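Local coordinates for protein glutathione S-transferase 2 (Onchocerca volvulus, PDB 1TU7) that catalyses the conjugation of glutathione to electrophilic compounds as a pi-class homodimer and appears to play a central role in the parasite's detoxification system, at residues N75-E79 and K146-Y152; Y86-F90 and L141-D145. All coordinates share one frame; numbering follows the deposited sequence.

Contact 1 of 2, residues N75-E79 and K146-Y152; sequences NLNGE and KISYADY
Leu76 lays its CD2 methyl against the edge of the Tyr152 ring, 3.5 Å from Tyr152 CE1, with the two side chains crossing at about a right angle. The same methyl meets Ile147 CG2 at 3.9 Å, and Leu76 CG rests on the Ile147 carbonyl oxygen. The Tyr152 hydroxyl itself is taken up by Asp23 and Gln24. The leucine's own carbonyl ties the backbones together: Tyr149 N gives a hydrogen bond to Leu76 O (3.1 Å, 147° at the hydrogen). Tyr149 CG sits between its backbone N and carbonyl carbon (chi1 66°), which turns the ring back beside Asn77. There Asn77 ND2 comes to the ring edge, 3.4 Å from Tyr149 CE2, and a water links that amide, weakly, to the phenol oxygen. A second water joins Gly78 N to Ile147 O. At the exposed end two extended chains cross in a salt bridge, Lys146 NZ to Glu79 OE2 at 2.8 Å, with the ammonium above the carboxylate plane. Ser148 N, meanwhile, donates to Asp151 OD2 at 2.9 Å. This bond is one half of a capping box; with Ile147 lying against Tyr152 as a hydrophobic staple, it is consistent with the start of the corresponding core helix, here 149-164, in glutathione transferases.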
loop_
_atom_site.group_PDB
_atom_site.type_symbol
_atom_site.label_atom_id
_atom_site.label_comp_id
_atom_site.label_asym_id
_atom_site.label_seq_id
_atom_site.Cartn_x
_atom_site.Cartn_y
_atom_site.Cartn_z
ATOM N N ASN A 75 12.580 2.329 15.813
ATOM C CA ASN A 75 13.478 1.234 15.468
ATOM C C ASN A 75 12.800 -0.109 15.258
ATOM O O ASN A 75 13.335 -1.154 15.610
ATOM C CB ASN A 75 14.562 1.131 16.564
ATOM C CG ASN A 75 15.874 0.475 16.113
ATOM O OD1 ASN A 75 16.655 -0.052 16.966
ATOM N ND2 ASN A 75 16.130 0.457 14.845
ATOM N N LEU A 76 11.595 -0.058 14.677
ATOM C CA LEU A 76 10.810 -1.238 14.328
ATOM C C LEU A 76 10.707 -1.407 12.802
ATOM O O LEU A 76 9.745 -1.974 12.310
ATOM C CB LEU A 76 9.411 -1.163 14.961
ATOM C CG LEU A 76 9.210 -1.955 16.245
ATOM C CD1 LEU A 76 9.953 -1.297 17.382
ATOM C CD2 LEU A 76 7.728 -2.111 16.564
ATOM N N ASN A 77 11.716 -0.944 12.088
ATOM C CA ASN A 77 11.785 -0.970 10.615
ATOM C C ASN A 77 12.905 -1.879 10.113
ATOM O O ASN A 77 13.389 -1.679 9.018
ATOM C CB ASN A 77 12.038 0.453 10.125
ATOM C CG ASN A 77 11.747 0.661 8.656
ATOM O OD1 ASN A 77 12.407 1.506 8.018
ATOM N ND2 ASN A 77 10.730 0.034 8.155
ATOM N N GLY A 78 13.337 -2.844 10.904
ATOM C CA GLY A 78 14.445 -3.732 10.538
ATOM C C GLY A 78 15.781 -3.114 10.819
ATOM O O GLY A 78 15.901 -1.921 11.023
ATOM N N GLU A 79 16.801 -3.963 10.783
ATOM C CA GLU A 79 18.156 -3.538 11.132
ATOM C C GLU A 79 19.038 -3.269 9.927
ATOM O O GLU A 79 20.102 -2.658 10.075
ATOM C CB GLU A 79 18.822 -4.569 12.020
ATOM C CG GLU A 79 18.234 -4.671 13.416
ATOM C CD GLU A 79 19.090 -5.506 14.348
ATOM O OE1 GLU A 79 20.056 -6.160 13.869
ATOM O OE2 GLU A 79 18.817 -5.499 15.561
ATOM N N LYS A 146 13.140 -9.988 16.905
ATOM C CA LYS A 146 12.913 -8.569 17.083
ATOM C C LYS A 146 11.641 -8.180 16.384
ATOM O O LYS A 146 11.409 -8.528 15.231
ATOM C CB LYS A 146 14.084 -7.787 16.542
ATOM C CG LYS A 146 15.325 -7.994 17.407
ATOM C CD LYS A 146 16.581 -7.491 16.762
ATOM C CE LYS A 146 17.783 -7.893 17.599
ATOM N NZ LYS A 146 18.979 -8.004 16.714
ATOM N N ILE A 147 10.828 -7.431 17.109
ATOM C CA ILE A 147 9.545 -6.998 16.612
ATOM C C ILE A 147 9.697 -5.915 15.568
ATOM O O ILE A 147 10.644 -5.117 15.594
ATOM C CB ILE A 147 8.648 -6.558 17.797
ATOM C CG1 ILE A 147 7.175 -6.464 17.329
ATOM C CG2 ILE A 147 9.165 -5.256 18.463
ATOM C CD1 ILE A 147 6.202 -7.108 18.205
ATOM N N SER A 148 8.758 -5.904 14.639
ATOM C CA SER A 148 8.696 -4.896 13.596
ATOM C C SER A 148 7.260 -4.475 13.380
ATOM O O SER A 148 6.331 -5.133 13.862
ATOM C CB SER A 148 9.259 -5.423 12.280
ATOM O OG SER A 148 8.463 -6.494 11.760
ATOM N N TYR A 149 7.048 -3.430 12.592
ATOM C CA TYR A 149 5.693 -2.961 12.415
ATOM C C TYR A 149 4.810 -4.014 11.759
ATOM O O TYR A 149 3.603 -4.048 12.013
ATOM C CB TYR A 149 5.619 -1.657 11.649
ATOM C CG TYR A 149 6.044 -1.685 10.202
ATOM C CD1 TYR A 149 5.107 -1.879 9.191
ATOM C CD2 TYR A 149 7.367 -1.466 9.823
ATOM C CE1 TYR A 149 5.458 -1.889 7.874
ATOM C CE2 TYR A 149 7.721 -1.432 8.474
ATOM C CZ TYR A 149 6.764 -1.647 7.503
ATOM O OH TYR A 149 7.136 -1.595 6.169
ATOM N N ALA A 150 5.399 -4.852 10.907
ATOM C CA ALA A 150 4.624 -5.826 10.177
ATOM C C ALA A 150 4.000 -6.854 11.104
ATOM O O ALA A 150 2.935 -7.373 10.792
ATOM C CB ALA A 150 5.470 -6.520 9.106
ATOM N N ASP A 151 4.617 -7.121 12.252
ATOM C CA ASP A 151 4.022 -8.037 13.215
ATOM C C ASP A 151 2.641 -7.604 13.668
ATOM O O ASP A 151 1.729 -8.437 13.813
ATOM C CB ASP A 151 4.926 -8.208 14.435
ATOM C CG ASP A 151 6.200 -8.905 14.118
ATOM O OD1 ASP A 151 6.159 -10.024 13.549
ATOM O OD2 ASP A 151 7.277 -8.384 14.445
ATOM N N TYR A 152 2.445 -6.317 13.880
ATOM C CA TYR A 152 1.130 -5.834 14.324
ATOM C C TYR A 152 0.080 -5.986 13.253
ATOM O O TYR A 152 -1.054 -6.315 13.525
ATOM C CB TYR A 152 1.209 -4.369 14.792
ATOM C CG TYR A 152 2.269 -4.155 15.866
ATOM C CD1 TYR A 152 3.400 -3.367 15.603
ATOM C CD2 TYR A 152 2.173 -4.762 17.106
ATOM C CE1 TYR A 152 4.349 -3.183 16.563
ATOM C CE2 TYR A 152 3.139 -4.575 18.072
ATOM C CZ TYR A 152 4.218 -3.802 17.785
ATOM O OH TYR A 152 5.180 -3.621 18.749
HETATM O O HOH W 1 9.857 -1.198 5.862
HETATM O O HOH W 2 12.472 -4.118 13.493
HETATM O O HOH W 3 21.615 -7.097 15.953
#

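Contact 2 of 2, residues Y86-F90 and L141-D145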
loop_
_atom_site.group_PDB
_atom_site.type_symbol
_atom_site.label_atom_id
_atom_site.label_comp_id
_atom_site.label_asym_id
_atom_site.label_seq_id
_atom_site.Cartn_x
_atom_site.Cartn_y
_atom_site.Cartn_z
ATOM N N TYR A 86 11.955 -6.640 3.495
ATOM C CA TYR A 86 11.196 -7.844 3.807
ATOM C C TYR A 86 9.930 -7.566 4.596
ATOM O O TYR A 86 8.840 -8.040 4.254
ATOM C CB TYR A 86 12.077 -8.846 4.565
ATOM C CG TYR A 86 11.320 -10.099 4.936
ATOM C CD1 TYR A 86 11.084 -10.432 6.228
ATOM C CD2 TYR A 86 10.850 -10.961 3.962
ATOM C CE1 TYR A 86 10.404 -11.561 6.585
ATOM C CE2 TYR A 86 10.166 -12.118 4.300
ATOM C CZ TYR A 86 9.962 -12.412 5.606
ATOM O OH TYR A 86 9.279 -13.566 5.962
ATOM N N ILE A 87 10.043 -6.778 5.656
ATOM C CA ILE A 87 8.870 -6.486 6.444
ATOM C C ILE A 87 7.844 -5.682 5.681
ATOM O O ILE A 87 6.666 -5.846 5.891
ATOM C CB ILE A 87 9.209 -5.826 7.782
ATOM C CG1 ILE A 87 9.854 -4.444 7.615
ATOM C CG2 ILE A 87 10.017 -6.806 8.616
ATOM C CD1 ILE A 87 10.257 -3.783 8.915
ATOM N N ASP A 88 8.298 -4.807 4.786
ATOM C CA ASP A 88 7.402 -4.027 3.931
ATOM C C ASP A 88 6.667 -4.951 3.004
ATOM O O ASP A 88 5.444 -4.935 2.904
ATOM C CB ASP A 88 8.262 -3.018 3.185
ATOM C CG ASP A 88 7.519 -2.036 2.385
ATOM O OD1 ASP A 88 6.267 -2.082 2.308
ATOM O OD2 ASP A 88 8.198 -1.149 1.781
ATOM N N MET A 89 7.428 -5.800 2.327
ATOM C CA MET A 89 6.843 -6.774 1.418
ATOM C C MET A 89 5.791 -7.625 2.165
ATOM O O MET A 89 4.692 -7.862 1.666
ATOM C CB MET A 89 7.959 -7.650 0.854
ATOM C CG MET A 89 7.504 -8.682 -0.120
ATOM S SD MET A 89 8.882 -9.766 -0.627
ATOM C CE MET A 89 8.660 -11.099 0.459
ATOM N N PHE A 90 6.137 -8.103 3.349
ATOM C CA PHE A 90 5.236 -8.923 4.156
ATOM C C PHE A 90 3.960 -8.135 4.502
ATOM O O PHE A 90 2.842 -8.613 4.308
ATOM C CB PHE A 90 5.963 -9.394 5.429
ATOM C CG PHE A 90 5.414 -10.668 6.038
ATOM C CD1 PHE A 90 6.218 -11.774 6.170
ATOM C CD2 PHE A 90 4.127 -10.766 6.481
ATOM C CE1 PHE A 90 5.745 -12.941 6.662
ATOM C CE2 PHE A 90 3.664 -11.962 7.010
ATOM C CZ PHE A 90 4.480 -13.045 7.080
ATOM N N LEU A 141 8.872 -14.034 15.636
ATOM C CA LEU A 141 8.236 -12.905 14.953
ATOM C C LEU A 141 8.662 -12.851 13.491
ATOM O O LEU A 141 9.473 -13.663 13.006
ATOM C CB LEU A 141 8.550 -11.598 15.685
ATOM C CG LEU A 141 8.192 -11.612 17.189
ATOM C CD1 LEU A 141 8.758 -10.386 17.922
ATOM C CD2 LEU A 141 6.688 -11.741 17.353
ATOM N N ILE A 142 8.177 -11.863 12.737
ATOM C CA ILE A 142 8.464 -11.847 11.314
ATOM C C ILE A 142 9.961 -11.766 11.029
ATOM O O ILE A 142 10.449 -12.432 10.133
ATOM C CB ILE A 142 7.643 -10.735 10.629
ATOM C CG1 ILE A 142 6.177 -11.166 10.523
ATOM C CG2 ILE A 142 8.164 -10.408 9.242
ATOM C CD1 ILE A 142 5.235 -10.049 10.176
ATOM N N LEU A 143 10.703 -10.992 11.812
ATOM C CA LEU A 143 12.154 -10.896 11.600
ATOM C C LEU A 143 12.945 -11.882 12.435
ATOM O O LEU A 143 14.183 -11.897 12.367
ATOM C CB LEU A 143 12.663 -9.475 11.859
ATOM C CG LEU A 143 12.289 -8.473 10.769
ATOM C CD1 LEU A 143 12.800 -7.058 11.161
ATOM C CD2 LEU A 143 12.829 -8.927 9.403
ATOM N N GLY A 144 12.244 -12.719 13.199
ATOM C CA GLY A 144 12.882 -13.597 14.181
ATOM C C GLY A 144 12.671 -13.103 15.599
ATOM O O GLY A 144 11.563 -13.143 16.113
ATOM N N ASP A 145 13.728 -12.628 16.260
ATOM C CA ASP A 145 13.619 -12.251 17.669
ATOM C C ASP A 145 13.153 -10.817 17.935
ATOM O O ASP A 145 12.844 -10.475 19.062
ATOM C CB ASP A 145 14.983 -12.434 18.350
ATOM C CG ASP A 145 15.313 -13.866 18.574
ATOM O OD1 ASP A 145 16.461 -14.115 19.031
ATOM O OD2 ASP A 145 14.505 -14.800 18.359
HETATM O O HOH W 4 9.377 -14.311 8.530
#
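Ile142 points its side chain toward Phe90, the two coming from opposite directions, and sets both its branches against that ring while sharing one of them with Tyr86. Ile142 CD1 rides over one face of Phe90 in a CH-pi contact, 4.0 Å from the ring centroid and 15° off the normal. Ile142 CG2 lies on the same side of the ring, above its rim, 3.9 Å from Phe90 CD1, and also reaches Tyr86 CE1 at 3.7 Å. It is the extended CG1 arm (chi2 166°) that carries Ile142 CD1 out over the phenylalanine, while Ile142 CG2 faces Tyr86 and Ile87. Tyr86 is turned differently from Phe90: its edge, rather than its face, is given to the turn, and the Ile142 carbonyl oxygen lies in the ring plane at that edge. A water finishes the approach, accepting from Tyr86 OH and donating to Ile142 O, and this bridge satisfies both polar atoms at an otherwise apolar, buried surface.

In the all-helical C-terminal domain of the transferase fold, this is the long helix 81-107 packing against the loop that leads from helix 109-132 to helix 149-164. Leu131 of helix 109-132 adds further cover to Tyr86 and Phe90. On the other side of helix 81-107, Asp88 forms a salt bridge with Arg68 of the second subunit.

One residue along the turn, Leu143 crosses Ile87 at about a right angle. Its branch point meets the isoleucine first, Leu143 CG lying 3.5 Å from Ile87 CG2, and both leucine methyls also touch that CG2. Leu143 CD2 also slides past Tyr86 at the ring edge, 3.9 Å from Tyr86 CD1. The turn is type I, running from Leu141 to Gly144, and Gly144 N bonds back to Leu141 O at 2.9 Å.

How the contacts relate
The centres of contacts 1 and 2 lie about 7 Å apart. Along the chain contact 2 is nested inside the loop closed by contact 1, in the order 75-79, 86-90, 141-145, 146-152. Segments 141-145 and 146-152 are consecutive and run directly into helix 149-164; 75-79 comes just before helix 81-107, and 86-90 lies in its early turns. The two contacts touch where Ile87 CD1 packs on Tyr149 CE2 at 3.5 Å, and Asp151 OD1 probably accepts a hydrogen bond from Ile142 N. Contact 1 ties the loop between the thioredoxin-like N-terminal domain and the helical C-terminal domain to the start of helix 149-164, and contact 2 ties helix 81-107 to the turn just before it.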